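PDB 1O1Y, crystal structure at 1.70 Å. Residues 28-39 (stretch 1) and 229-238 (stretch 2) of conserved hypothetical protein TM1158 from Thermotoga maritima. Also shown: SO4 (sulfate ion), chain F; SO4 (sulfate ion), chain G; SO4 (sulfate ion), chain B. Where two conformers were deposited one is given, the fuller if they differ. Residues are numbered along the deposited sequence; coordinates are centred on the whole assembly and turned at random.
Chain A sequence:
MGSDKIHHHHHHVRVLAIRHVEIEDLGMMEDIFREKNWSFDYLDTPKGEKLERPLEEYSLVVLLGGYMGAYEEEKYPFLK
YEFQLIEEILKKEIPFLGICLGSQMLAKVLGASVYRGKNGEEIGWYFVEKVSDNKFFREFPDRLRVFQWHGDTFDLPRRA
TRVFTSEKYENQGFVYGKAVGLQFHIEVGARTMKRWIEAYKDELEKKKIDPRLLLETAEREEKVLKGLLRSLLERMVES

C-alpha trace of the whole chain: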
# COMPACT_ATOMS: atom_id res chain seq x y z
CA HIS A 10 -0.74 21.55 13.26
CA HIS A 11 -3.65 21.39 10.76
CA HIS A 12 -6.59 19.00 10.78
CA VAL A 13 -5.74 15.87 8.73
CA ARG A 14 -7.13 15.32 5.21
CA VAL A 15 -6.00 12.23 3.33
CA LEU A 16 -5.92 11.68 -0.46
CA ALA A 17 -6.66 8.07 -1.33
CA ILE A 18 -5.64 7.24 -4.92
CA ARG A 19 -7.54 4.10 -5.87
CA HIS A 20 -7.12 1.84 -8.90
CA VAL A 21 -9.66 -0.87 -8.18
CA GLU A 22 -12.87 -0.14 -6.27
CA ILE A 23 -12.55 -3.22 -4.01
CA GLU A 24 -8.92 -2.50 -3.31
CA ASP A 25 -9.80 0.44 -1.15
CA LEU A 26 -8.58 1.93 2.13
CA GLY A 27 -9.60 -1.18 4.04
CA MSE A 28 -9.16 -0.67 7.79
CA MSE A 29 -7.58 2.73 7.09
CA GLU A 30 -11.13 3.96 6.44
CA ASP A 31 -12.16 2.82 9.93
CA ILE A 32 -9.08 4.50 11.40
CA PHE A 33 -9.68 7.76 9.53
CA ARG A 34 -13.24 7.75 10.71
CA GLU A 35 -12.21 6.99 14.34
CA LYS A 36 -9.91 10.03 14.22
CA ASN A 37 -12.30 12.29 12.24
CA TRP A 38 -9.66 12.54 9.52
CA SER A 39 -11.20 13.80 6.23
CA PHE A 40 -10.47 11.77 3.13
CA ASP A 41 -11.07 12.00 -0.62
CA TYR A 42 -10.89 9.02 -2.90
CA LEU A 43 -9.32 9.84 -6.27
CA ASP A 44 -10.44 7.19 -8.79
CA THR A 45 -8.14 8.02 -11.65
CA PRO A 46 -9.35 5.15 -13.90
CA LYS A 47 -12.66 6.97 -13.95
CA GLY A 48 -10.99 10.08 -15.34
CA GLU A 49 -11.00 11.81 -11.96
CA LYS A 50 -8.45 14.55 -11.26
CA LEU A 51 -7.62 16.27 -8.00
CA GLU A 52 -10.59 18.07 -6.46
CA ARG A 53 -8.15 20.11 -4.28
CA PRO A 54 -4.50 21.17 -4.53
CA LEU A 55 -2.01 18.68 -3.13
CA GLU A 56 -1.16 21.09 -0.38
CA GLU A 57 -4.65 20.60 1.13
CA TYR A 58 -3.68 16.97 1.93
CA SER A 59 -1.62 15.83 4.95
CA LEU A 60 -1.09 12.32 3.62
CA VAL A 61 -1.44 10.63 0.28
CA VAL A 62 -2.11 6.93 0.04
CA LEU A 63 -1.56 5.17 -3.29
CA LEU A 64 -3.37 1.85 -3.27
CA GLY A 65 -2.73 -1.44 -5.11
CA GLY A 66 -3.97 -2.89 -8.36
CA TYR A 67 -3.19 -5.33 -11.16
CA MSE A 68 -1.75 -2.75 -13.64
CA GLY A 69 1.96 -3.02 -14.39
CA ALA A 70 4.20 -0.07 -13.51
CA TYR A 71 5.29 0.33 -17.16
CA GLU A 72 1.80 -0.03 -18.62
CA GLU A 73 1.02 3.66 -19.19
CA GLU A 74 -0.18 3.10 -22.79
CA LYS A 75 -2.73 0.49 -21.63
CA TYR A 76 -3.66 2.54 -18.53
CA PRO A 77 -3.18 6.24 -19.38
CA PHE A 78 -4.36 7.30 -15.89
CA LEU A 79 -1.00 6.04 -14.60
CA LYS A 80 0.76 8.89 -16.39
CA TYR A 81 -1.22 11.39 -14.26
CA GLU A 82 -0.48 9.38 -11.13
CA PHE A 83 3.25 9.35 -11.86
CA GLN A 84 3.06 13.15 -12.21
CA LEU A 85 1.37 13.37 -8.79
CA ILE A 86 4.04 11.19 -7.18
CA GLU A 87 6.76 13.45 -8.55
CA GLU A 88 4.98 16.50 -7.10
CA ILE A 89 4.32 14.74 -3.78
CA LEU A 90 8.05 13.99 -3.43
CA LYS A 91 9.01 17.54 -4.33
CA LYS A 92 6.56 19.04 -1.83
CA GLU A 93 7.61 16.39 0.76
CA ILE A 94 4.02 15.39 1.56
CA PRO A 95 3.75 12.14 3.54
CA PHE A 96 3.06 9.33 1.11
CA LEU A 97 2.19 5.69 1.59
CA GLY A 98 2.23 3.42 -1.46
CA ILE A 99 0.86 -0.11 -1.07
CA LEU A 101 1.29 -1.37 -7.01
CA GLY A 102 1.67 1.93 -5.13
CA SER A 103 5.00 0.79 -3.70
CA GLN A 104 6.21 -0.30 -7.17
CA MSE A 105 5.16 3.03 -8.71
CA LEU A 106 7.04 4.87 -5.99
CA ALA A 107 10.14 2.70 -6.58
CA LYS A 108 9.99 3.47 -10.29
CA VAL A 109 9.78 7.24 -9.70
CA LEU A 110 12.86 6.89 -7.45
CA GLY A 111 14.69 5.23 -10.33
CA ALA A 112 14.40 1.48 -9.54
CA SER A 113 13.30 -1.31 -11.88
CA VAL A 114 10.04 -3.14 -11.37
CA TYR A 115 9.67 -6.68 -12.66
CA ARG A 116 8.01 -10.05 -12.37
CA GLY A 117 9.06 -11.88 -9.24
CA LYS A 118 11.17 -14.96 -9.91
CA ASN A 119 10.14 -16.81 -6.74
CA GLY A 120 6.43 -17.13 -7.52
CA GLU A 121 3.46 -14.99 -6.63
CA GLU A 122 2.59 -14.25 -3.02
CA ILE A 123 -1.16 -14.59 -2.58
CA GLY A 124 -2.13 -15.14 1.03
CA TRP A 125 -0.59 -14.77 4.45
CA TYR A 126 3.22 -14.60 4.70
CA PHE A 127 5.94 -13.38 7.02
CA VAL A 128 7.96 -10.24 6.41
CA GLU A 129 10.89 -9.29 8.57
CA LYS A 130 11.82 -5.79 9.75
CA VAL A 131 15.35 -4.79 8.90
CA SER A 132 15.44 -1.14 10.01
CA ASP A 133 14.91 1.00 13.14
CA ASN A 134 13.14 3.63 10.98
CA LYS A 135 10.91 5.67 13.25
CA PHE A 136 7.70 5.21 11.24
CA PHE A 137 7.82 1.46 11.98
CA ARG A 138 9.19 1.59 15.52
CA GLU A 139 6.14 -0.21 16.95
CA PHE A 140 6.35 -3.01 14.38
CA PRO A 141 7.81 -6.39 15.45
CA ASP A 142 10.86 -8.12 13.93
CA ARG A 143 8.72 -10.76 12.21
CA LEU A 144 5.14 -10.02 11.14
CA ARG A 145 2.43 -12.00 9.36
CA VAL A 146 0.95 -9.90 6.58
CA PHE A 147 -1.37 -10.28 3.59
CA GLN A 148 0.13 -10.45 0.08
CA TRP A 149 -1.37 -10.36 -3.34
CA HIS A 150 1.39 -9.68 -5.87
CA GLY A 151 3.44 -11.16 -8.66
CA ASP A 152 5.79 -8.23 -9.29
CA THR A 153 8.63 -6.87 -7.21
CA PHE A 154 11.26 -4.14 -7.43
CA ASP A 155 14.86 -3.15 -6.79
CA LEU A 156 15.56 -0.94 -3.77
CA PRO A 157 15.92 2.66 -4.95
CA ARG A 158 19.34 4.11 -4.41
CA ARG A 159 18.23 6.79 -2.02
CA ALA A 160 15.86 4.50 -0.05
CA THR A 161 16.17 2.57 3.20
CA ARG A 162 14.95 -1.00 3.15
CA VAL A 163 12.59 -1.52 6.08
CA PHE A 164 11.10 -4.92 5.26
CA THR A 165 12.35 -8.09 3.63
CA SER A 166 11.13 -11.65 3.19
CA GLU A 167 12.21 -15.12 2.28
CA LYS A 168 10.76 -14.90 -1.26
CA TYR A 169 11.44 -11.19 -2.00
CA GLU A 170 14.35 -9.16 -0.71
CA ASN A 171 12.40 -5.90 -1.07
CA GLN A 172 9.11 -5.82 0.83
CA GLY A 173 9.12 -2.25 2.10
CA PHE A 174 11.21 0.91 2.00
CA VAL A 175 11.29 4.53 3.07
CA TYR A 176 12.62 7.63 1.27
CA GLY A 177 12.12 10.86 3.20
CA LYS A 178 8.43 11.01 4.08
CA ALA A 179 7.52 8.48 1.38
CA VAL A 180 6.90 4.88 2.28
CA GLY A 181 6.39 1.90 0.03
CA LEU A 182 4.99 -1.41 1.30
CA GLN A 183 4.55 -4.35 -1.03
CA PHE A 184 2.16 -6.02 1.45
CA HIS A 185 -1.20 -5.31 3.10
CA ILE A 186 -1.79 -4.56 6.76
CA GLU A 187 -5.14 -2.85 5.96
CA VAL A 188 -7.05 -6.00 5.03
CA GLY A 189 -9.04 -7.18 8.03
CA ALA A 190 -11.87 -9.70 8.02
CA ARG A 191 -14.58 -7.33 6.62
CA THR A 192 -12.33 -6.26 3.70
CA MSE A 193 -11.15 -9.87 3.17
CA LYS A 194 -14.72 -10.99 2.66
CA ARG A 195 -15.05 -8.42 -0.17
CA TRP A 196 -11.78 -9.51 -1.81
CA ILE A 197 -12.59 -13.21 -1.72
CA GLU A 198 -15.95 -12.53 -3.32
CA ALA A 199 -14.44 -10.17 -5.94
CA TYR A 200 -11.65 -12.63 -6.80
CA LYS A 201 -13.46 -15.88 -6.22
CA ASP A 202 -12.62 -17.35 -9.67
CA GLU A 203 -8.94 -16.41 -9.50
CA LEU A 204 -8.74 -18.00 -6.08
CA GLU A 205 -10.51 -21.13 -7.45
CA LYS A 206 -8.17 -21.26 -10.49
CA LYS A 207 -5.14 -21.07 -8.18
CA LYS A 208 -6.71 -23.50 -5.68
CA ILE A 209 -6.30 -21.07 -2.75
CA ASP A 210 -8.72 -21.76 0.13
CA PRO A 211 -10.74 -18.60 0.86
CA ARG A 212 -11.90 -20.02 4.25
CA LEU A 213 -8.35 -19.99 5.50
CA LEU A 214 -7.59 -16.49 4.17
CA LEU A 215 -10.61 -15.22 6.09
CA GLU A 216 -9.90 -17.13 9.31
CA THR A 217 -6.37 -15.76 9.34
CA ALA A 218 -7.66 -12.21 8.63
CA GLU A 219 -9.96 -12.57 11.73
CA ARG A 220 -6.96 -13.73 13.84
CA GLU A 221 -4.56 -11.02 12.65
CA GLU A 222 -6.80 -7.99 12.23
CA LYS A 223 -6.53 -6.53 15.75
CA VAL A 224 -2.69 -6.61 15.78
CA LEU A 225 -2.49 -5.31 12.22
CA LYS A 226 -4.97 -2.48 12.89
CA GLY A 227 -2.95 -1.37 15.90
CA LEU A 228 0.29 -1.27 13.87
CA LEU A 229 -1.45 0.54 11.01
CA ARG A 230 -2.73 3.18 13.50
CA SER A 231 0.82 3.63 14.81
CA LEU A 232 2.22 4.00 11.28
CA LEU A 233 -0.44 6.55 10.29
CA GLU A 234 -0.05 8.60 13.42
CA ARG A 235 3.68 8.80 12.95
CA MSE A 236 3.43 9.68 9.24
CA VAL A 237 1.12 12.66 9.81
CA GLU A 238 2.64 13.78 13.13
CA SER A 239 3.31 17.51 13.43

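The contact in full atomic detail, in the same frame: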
# COMPACT_ATOMS: atom_id res chain seq x y z
N MSE A 28 -9.06 -1.11 6.40
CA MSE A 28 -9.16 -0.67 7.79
C MSE A 28 -8.65 0.74 7.99
O MSE A 28 -8.97 1.36 9.01
CB MSE A 28 -8.38 -1.60 8.73
CG MSE A 28 -8.93 -3.00 8.72
SE MSE A 28 -8.22 -4.07 10.25
CE MSE A 28 -6.53 -4.46 9.68
N MSE A 29 -7.93 1.30 7.02
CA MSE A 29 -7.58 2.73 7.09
C MSE A 29 -8.81 3.59 7.10
O MSE A 29 -8.82 4.62 7.79
CB MSE A 29 -6.63 3.16 6.00
CG MSE A 29 -5.25 2.62 6.13
SE MSE A 29 -4.07 3.28 4.73
CE MSE A 29 -4.45 1.89 3.43
N GLU A 30 -9.87 3.19 6.39
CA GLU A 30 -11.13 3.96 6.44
C GLU A 30 -11.71 4.05 7.88
O GLU A 30 -12.17 5.11 8.32
CB GLU A 30 -12.18 3.35 5.50
CG GLU A 30 -13.13 4.34 4.95
CD GLU A 30 -13.99 3.72 3.87
OE1 GLU A 30 -13.55 3.57 2.71
OE2 GLU A 30 -15.10 3.33 4.23
N ASP A 31 -11.72 2.92 8.56
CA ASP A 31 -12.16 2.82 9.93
C ASP A 31 -11.29 3.73 10.84
O ASP A 31 -11.82 4.43 11.71
CB ASP A 31 -12.04 1.38 10.41
CG ASP A 31 -12.92 0.41 9.58
OD1 ASP A 31 -14.07 0.79 9.25
OD2 ASP A 31 -12.53 -0.73 9.28
N ILE A 32 -9.99 3.66 10.63
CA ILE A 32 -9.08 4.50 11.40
C ILE A 32 -9.30 5.98 11.13
O ILE A 32 -9.33 6.78 12.06
CB ILE A 32 -7.64 4.12 11.16
CG1 ILE A 32 -7.38 2.71 11.67
CG2 ILE A 32 -6.71 5.15 11.83
CD1 ILE A 32 -6.08 2.13 11.22
N PHE A 33 -9.47 6.35 9.87
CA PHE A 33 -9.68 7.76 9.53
C PHE A 33 -10.95 8.22 10.16
O PHE A 33 -11.04 9.32 10.71
CB PHE A 33 -9.74 7.96 8.01
CG PHE A 33 -8.48 7.65 7.27
CD1 PHE A 33 -7.26 7.36 7.89
CD2 PHE A 33 -8.52 7.66 5.87
CE1 PHE A 33 -6.12 7.04 7.15
CE2 PHE A 33 -7.37 7.36 5.13
CZ PHE A 33 -6.17 7.06 5.75
N ARG A 34 -11.99 7.38 10.09
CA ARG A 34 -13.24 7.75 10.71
C ARG A 34 -13.14 7.91 12.25
O ARG A 34 -13.72 8.83 12.81
CB ARG A 34 -14.37 6.76 10.33
CG ARG A 34 -14.87 6.99 8.91
CD ARG A 34 -16.01 6.04 8.47
NE ARG A 34 -16.20 6.04 7.00
CZ ARG A 34 -16.81 7.01 6.31
NH1 ARG A 34 -17.30 8.09 6.92
NH2 ARG A 34 -16.95 6.91 4.99
N GLU A 35 -12.44 6.98 12.88
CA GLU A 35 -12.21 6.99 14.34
C GLU A 35 -11.56 8.30 14.76
O GLU A 35 -11.91 8.85 15.79
CB GLU A 35 -11.33 5.80 14.70
CG GLU A 35 -12.16 4.52 14.73
CD GLU A 35 -11.38 3.21 14.64
OE1 GLU A 35 -10.19 3.21 14.99
OE2 GLU A 35 -12.01 2.17 14.24
N LYS A 36 -10.66 8.81 13.92
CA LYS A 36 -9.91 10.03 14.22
C LYS A 36 -10.49 11.28 13.60
O LYS A 36 -9.91 12.37 13.73
CB LYS A 36 -8.50 9.88 13.75
CG LYS A 36 -7.73 8.77 14.42
CD LYS A 36 -6.30 8.81 13.91
CE LYS A 36 -5.43 7.64 14.34
NZ LYS A 36 -5.34 7.45 15.83
N ASN A 37 -11.68 11.17 13.00
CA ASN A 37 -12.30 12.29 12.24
C ASN A 37 -11.29 12.91 11.24
O ASN A 37 -11.31 14.11 11.00
CB ASN A 37 -12.84 13.38 13.12
CG ASN A 37 -14.14 12.97 13.80
OD1 ASN A 37 -14.14 12.40 14.90
ND2 ASN A 37 -15.26 13.28 13.16
N TRP A 38 -10.43 12.09 10.67
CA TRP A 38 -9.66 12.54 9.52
C TRP A 38 -10.55 12.59 8.26
O TRP A 38 -11.24 11.64 7.95
CB TRP A 38 -8.50 11.63 9.27
CG TRP A 38 -7.45 11.67 10.30
CD1 TRP A 38 -7.40 12.48 11.39
CD2 TRP A 38 -6.21 10.95 10.28
NE1 TRP A 38 -6.24 12.25 12.09
CE2 TRP A 38 -5.48 11.33 11.43
CE3 TRP A 38 -5.65 9.99 9.42
CZ2 TRP A 38 -4.23 10.80 11.76
CZ3 TRP A 38 -4.40 9.46 9.74
CH2 TRP A 38 -3.70 9.88 10.91
N SER A 39 -10.52 13.71 7.54
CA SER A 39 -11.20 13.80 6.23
C SER A 39 -10.42 12.97 5.23
O SER A 39 -9.20 12.80 5.33
CB SER A 39 -11.24 15.26 5.77
OG SER A 39 -12.02 16.01 6.64
N LEU A 229 -1.03 -0.38 12.06
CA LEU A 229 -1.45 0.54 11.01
C LEU A 229 -1.76 1.93 11.63
O LEU A 229 -1.34 2.97 11.09
CB LEU A 229 -2.64 -0.06 10.29
CG LEU A 229 -3.25 0.73 9.12
CD1 LEU A 229 -2.22 1.18 8.08
CD2 LEU A 229 -4.38 -0.10 8.45
N ARG A 230 -2.46 1.94 12.76
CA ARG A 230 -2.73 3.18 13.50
C ARG A 230 -1.42 3.86 13.89
O ARG A 230 -1.27 5.08 13.73
CB ARG A 230 -3.46 2.94 14.81
CG ARG A 230 -4.88 2.82 14.74
CD ARG A 230 -5.51 2.73 16.13
NE ARG A 230 -6.88 2.27 16.04
CZ ARG A 230 -7.32 1.13 16.53
NH1 ARG A 230 -6.49 0.26 17.10
NH2 ARG A 230 -8.61 0.85 16.43
N SER A 231 -0.46 3.08 14.38
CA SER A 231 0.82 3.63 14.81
C SER A 231 1.53 4.26 13.61
O SER A 231 2.10 5.35 13.74
CB SER A 231 1.72 2.57 15.46
OG SER A 231 1.15 2.20 16.72
N LEU A 232 1.61 3.52 12.52
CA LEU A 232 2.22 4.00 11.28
C LEU A 232 1.60 5.34 10.85
O LEU A 232 2.31 6.31 10.59
CB LEU A 232 2.15 2.96 10.17
CG LEU A 232 2.67 3.43 8.79
CD1 LEU A 232 4.18 3.79 8.89
CD2 LEU A 232 2.38 2.35 7.80
N LEU A 233 0.27 5.38 10.78
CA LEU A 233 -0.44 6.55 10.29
C LEU A 233 -0.22 7.74 11.20
O LEU A 233 0.06 8.84 10.72
CB LEU A 233 -1.91 6.24 10.13
CG LEU A 233 -2.27 5.26 9.01
CD1 LEU A 233 -3.70 4.79 9.22
CD2 LEU A 233 -2.07 5.82 7.61
N GLU A 234 -0.27 7.52 12.51
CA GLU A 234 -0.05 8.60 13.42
C GLU A 234 1.34 9.20 13.26
O GLU A 234 1.52 10.41 13.31
CB GLU A 234 -0.26 8.14 14.87
CG GLU A 234 -1.74 7.81 15.20
CD GLU A 234 -1.89 7.05 16.52
OE1 GLU A 234 -2.98 6.48 16.78
OE2 GLU A 234 -0.93 7.06 17.32
N ARG A 235 2.32 8.34 13.10
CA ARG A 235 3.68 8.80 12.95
C ARG A 235 3.90 9.52 11.62
O ARG A 235 4.62 10.53 11.56
CB ARG A 235 4.62 7.61 13.08
CG ARG A 235 4.95 7.26 14.52
CD ARG A 235 5.62 5.90 14.65
NE ARG A 235 5.81 5.59 16.05
CZ ARG A 235 6.88 5.92 16.76
NH1 ARG A 235 7.86 6.64 16.25
NH2 ARG A 235 6.89 5.62 18.06
N MSE A 236 3.26 9.05 10.57
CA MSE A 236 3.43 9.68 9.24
C MSE A 236 2.86 11.08 9.18
O MSE A 236 3.46 11.93 8.53
CB MSE A 236 2.81 8.85 8.15
CG MSE A 236 3.62 7.60 7.89
SE MSE A 236 2.94 6.56 6.42
CE MSE A 236 3.61 7.82 4.98
N VAL A 237 1.75 11.33 9.85
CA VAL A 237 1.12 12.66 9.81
C VAL A 237 1.54 13.58 10.95
O VAL A 237 1.15 14.75 11.01
CB VAL A 237 -0.44 12.59 9.78
CG1 VAL A 237 -0.93 11.68 8.69
CG2 VAL A 237 -0.98 12.16 11.13
N GLU A 238 2.34 13.07 11.88
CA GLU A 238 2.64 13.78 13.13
C GLU A 238 3.31 15.11 12.85
O GLU A 238 4.24 15.17 12.01
CB GLU A 238 3.55 12.95 14.03
CG GLU A 238 3.87 13.62 15.35
CD GLU A 238 4.91 12.87 16.12
OE1 GLU A 238 5.09 11.62 15.86
OE2 GLU A 238 5.52 13.55 16.98
S SO4 F . 10.12 7.26 19.24
O1 SO4 F . 9.26 6.21 19.65
O2 SO4 F . 11.46 6.89 19.69
O3 SO4 F . 9.86 8.52 19.86
O4 SO4 F . 10.03 7.41 17.84
S SO4 G . -18.53 11.65 13.28
O1 SO4 G . -18.34 10.28 13.75
O2 SO4 G . -17.96 12.61 14.23
O3 SO4 G . -19.95 11.93 13.14
O4 SO4 G . -17.84 11.78 12.01
S SO4 B . -10.55 19.65 6.65
O1 SO4 B . -11.71 18.77 6.83
O2 SO4 B . -9.34 18.83 6.85
O3 SO4 B . -10.65 20.76 7.60
O4 SO4 B . -10.61 20.25 5.32

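The most unusual feature of this contact is Trp38, which extends the packing beyond the end of its own helix. Lys36 is the first residue to leave helical geometry, and by Trp38 the chain is a loop, pinned back by a backbone hydrogen bond from Trp38 N to Phe33 O (2.8 Å). This places the indole against the later turns of the second helix: Trp38 CH2 lies 3.6 Å from Val237 CG2, and Trp38 CZ3 lies 4.1 Å from Leu233 CB. A long, flat side chain suits this place, because the CA atoms of Trp38 and Val237 are 10.8 Å apart and the compact valine cannot span the gap alone.

The helices themselves cross at 58°, their axes 10.7 Å apart at closest approach, and apolar side chains fill the space between them. Leu229 and Leu233, one helical turn apart, both point toward stretch 1. Leu229 CD2 meets Met29 CG at 3.7 Å, while Leu229 CG lies 3.8 Å from Ile32 CD1. Leu233 CD1 is shared: it is 4.0 Å from Ile32 CG2, 4.1 Å from Met29 CG and 3.9 Å from Phe33 CE1. The branched leucines and isoleucine are compact and bulky enough to fill the space between the helices, and the unbranched selenomethionine Met29 contributes a slender chain beside them. All five residues are buried, where apolar groups leave no polar atoms unpaired in their side chains.

Charged residues occupy the more exposed margin. Arg230 NH2 donates to Glu35 OE1 at 3.2 Å with a nearly straight hydrogen bond (167°), forming a salt bridge; its aliphatic portion also packs against Ile32, with Arg230 CG 3.8 Å from Ile32 CD1. Lys36 NZ makes a shorter salt bridge to Glu234 OE1, at 2.7 Å. Long, flexible side chains suit these positions, since they carry charge from one stretch to its partner on the other.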